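Local structure of ferritin (Ulva pertusa, 3VNX) at residues A[126-131]-A[181-186]. The protein forms a 24-subunit shell that probably oxidises ferrous iron and stores it as a mineral inside. Numbering follows the deposited sequence.
Sequences YAMELA and SQLRRV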
loop_
_atom_site.group_PDB
_atom_site.type_symbol
_atom_site.label_atom_id
_atom_site.label_comp_id
_atom_site.label_asym_id
_atom_site.label_seq_id
_atom_site.Cartn_x
_atom_site.Cartn_y
_atom_site.Cartn_z
ATOM N N TYR A 126 2.809 54.698 -11.989
ATOM C CA TYR A 126 3.091 55.174 -13.335
ATOM C C TYR A 126 3.274 54.009 -14.304
ATOM O O TYR A 126 2.612 53.956 -15.341
ATOM C CB TYR A 126 4.311 56.085 -13.351
ATOM C CG TYR A 126 4.771 56.404 -14.753
ATOM C CD1 TYR A 126 6.042 56.034 -15.192
ATOM C CD2 TYR A 126 3.927 57.050 -15.654
ATOM C CE1 TYR A 126 6.467 56.320 -16.484
ATOM C CE2 TYR A 126 4.341 57.340 -16.947
ATOM C CZ TYR A 126 5.612 56.974 -17.354
ATOM O OH TYR A 126 6.030 57.255 -18.633
ATOM N N ALA A 127 4.168 53.082 -13.963
ATOM C CA ALA A 127 4.387 51.893 -14.774
ATOM C C ALA A 127 3.089 51.132 -15.047
ATOM O O ALA A 127 2.867 50.643 -16.169
ATOM C CB ALA A 127 5.413 50.976 -14.118
ATOM N N MET A 128 2.225 51.031 -14.038
ATOM C CA MET A 128 0.971 50.300 -14.230
ATOM C C MET A 128 0.000 51.094 -15.115
ATOM O O MET A 128 -0.769 50.525 -15.905
ATOM C CB MET A 128 0.348 49.899 -12.887
ATOM C CG MET A 128 1.292 49.028 -12.044
ATOM S SD MET A 128 1.979 47.622 -12.983
ATOM C CE MET A 128 0.487 46.644 -13.222
ATOM N N GLU A 129 0.060 52.415 -15.005
ATOM C CA GLU A 129 -0.727 53.257 -15.897
ATOM C C GLU A 129 -0.191 53.168 -17.328
ATOM O O GLU A 129 -0.955 53.155 -18.283
ATOM C CB GLU A 129 -0.757 54.703 -15.399
ATOM C CG GLU A 129 -1.611 54.918 -14.147
ATOM C CD GLU A 129 -1.727 56.386 -13.757
ATOM O OE1 GLU A 129 -0.976 57.222 -14.313
ATOM O OE2 GLU A 129 -2.575 56.705 -12.897
ATOM N N LEU A 130 1.125 53.091 -17.468
ATOM C CA LEU A 130 1.749 52.927 -18.776
ATOM C C LEU A 130 1.307 51.598 -19.376
ATOM O O LEU A 130 0.852 51.537 -20.520
ATOM C CB LEU A 130 3.272 52.946 -18.637
ATOM C CG LEU A 130 4.141 53.380 -19.819
ATOM C CD1 LEU A 130 5.400 52.549 -19.846
ATOM C CD2 LEU A 130 3.420 53.286 -21.151
ATOM N N ALA A 131 1.441 50.538 -18.580
ATOM C CA ALA A 131 1.047 49.188 -18.985
ATOM C C ALA A 131 -0.414 49.116 -19.424
ATOM O O ALA A 131 -0.723 48.606 -20.499
ATOM C CB ALA A 131 1.318 48.184 -17.851
ATOM N N SER A 181 -6.278 50.976 -10.255
ATOM C CA SER A 181 -7.219 51.363 -9.221
ATOM C C SER A 181 -6.627 51.083 -7.830
ATOM O O SER A 181 -6.752 51.907 -6.913
ATOM C CB SER A 181 -8.540 50.620 -9.415
ATOM O OG SER A 181 -9.356 50.739 -8.269
ATOM N N GLN A 182 -5.977 49.929 -7.674
ATOM C CA GLN A 182 -5.409 49.569 -6.381
ATOM C C GLN A 182 -4.259 50.498 -5.960
ATOM O O GLN A 182 -4.193 50.953 -4.805
ATOM C CB GLN A 182 -4.936 48.118 -6.399
ATOM C CG GLN A 182 -6.070 47.121 -6.359
ATOM C CD GLN A 182 -5.587 45.688 -6.454
ATOM O OE1 GLN A 182 -6.126 44.800 -5.793
ATOM N NE2 GLN A 182 -4.561 45.455 -7.274
ATOM N N LEU A 183 -3.347 50.771 -6.887
ATOM C CA LEU A 183 -2.200 51.617 -6.573
ATOM C C LEU A 183 -2.670 53.023 -6.185
ATOM O O LEU A 183 -2.174 53.619 -5.222
ATOM C CB LEU A 183 -1.219 51.639 -7.744
ATOM C CG LEU A 183 -0.357 50.373 -7.807
ATOM C CD1 LEU A 183 0.525 50.326 -9.053
ATOM C CD2 LEU A 183 0.486 50.288 -6.545
ATOM N N ARG A 184 -3.654 53.525 -6.926
ATOM C CA ARG A 184 -4.302 54.785 -6.600
ATOM C C ARG A 184 -4.930 54.751 -5.208
ATOM O O ARG A 184 -4.825 55.716 -4.461
ATOM C CB ARG A 184 -5.359 55.139 -7.652
ATOM C CG ARG A 184 -4.778 55.449 -9.030
ATOM C CD ARG A 184 -5.846 55.929 -10.004
ATOM N NE ARG A 184 -5.281 56.560 -11.202
ATOM C CZ ARG A 184 -5.942 57.416 -11.978
ATOM N NH1 ARG A 184 -7.195 57.754 -11.688
ATOM N NH2 ARG A 184 -5.357 57.935 -13.050
ATOM N N ARG A 185 -5.565 53.640 -4.854
ATOM C CA ARG A 185 -6.217 53.534 -3.555
ATOM C C ARG A 185 -5.223 53.551 -2.385
ATOM O O ARG A 185 -5.429 54.269 -1.415
ATOM C CB ARG A 185 -7.100 52.276 -3.489
ATOM C CG ARG A 185 -7.780 52.051 -2.132
ATOM C CD ARG A 185 -8.720 50.828 -2.153
ATOM N NE ARG A 185 -9.664 50.871 -3.264
ATOM C CZ ARG A 185 -10.823 51.518 -3.222
ATOM N NH1 ARG A 185 -11.191 52.158 -2.119
ATOM N NH2 ARG A 185 -11.624 51.516 -4.273
ATOM N N VAL A 186 -4.151 52.767 -2.472
ATOM C CA VAL A 186 -3.257 52.581 -1.320
ATOM C C VAL A 186 -2.128 53.605 -1.225
ATOM O O VAL A 186 -1.514 53.758 -0.155
ATOM C CB VAL A 186 -2.624 51.188 -1.314
ATOM C CG1 VAL A 186 -3.708 50.121 -1.180
ATOM C CG2 VAL A 186 -1.794 50.992 -2.582
#
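Arg-184 reaches Glu-129 with the side of its guanidinium group, NE and NH2 both donating to OE2. Arg-184 NH2 lies 3.0 Å and NE 3.2 Å from Glu-129 OE2, each bond moderately bent. OE2 lies in the guanidinium plane, but the carboxylate is turned 58° from it; NH2 meets OE2 from above the carboxylate plane, NE nearly along its C-O axis. Both chains are extended, Glu-129 beyond CG and Arg-184 from CG to NE, and they meet between the helices. In a separate apolar contact, the CD1 methyl of Leu-183 abuts Met-128 CG at 3.3 Å, the side chains crossing at about a right angle. Phe-75, Phe-78 and Phe-79 of helix 73-99 also pack against Met-128. Further out, Lys-121 forms a salt bridge with Glu-129 OE2, and the shared carboxylate probably offsets the closeness of the two positive groups. Arg-184 NH1 bonds to the carbonyl O of Ala-25 of a neighbouring subunit. A methionine in place of Arg-184 would probably leave Glu-129 with less charge compensation and that carbonyl without this donor. The contact thus joins helices 123-151 and 155-201 of the ferritin four-helix bundle, its polar pair taking part in a subunit interface of the 24-chain shell.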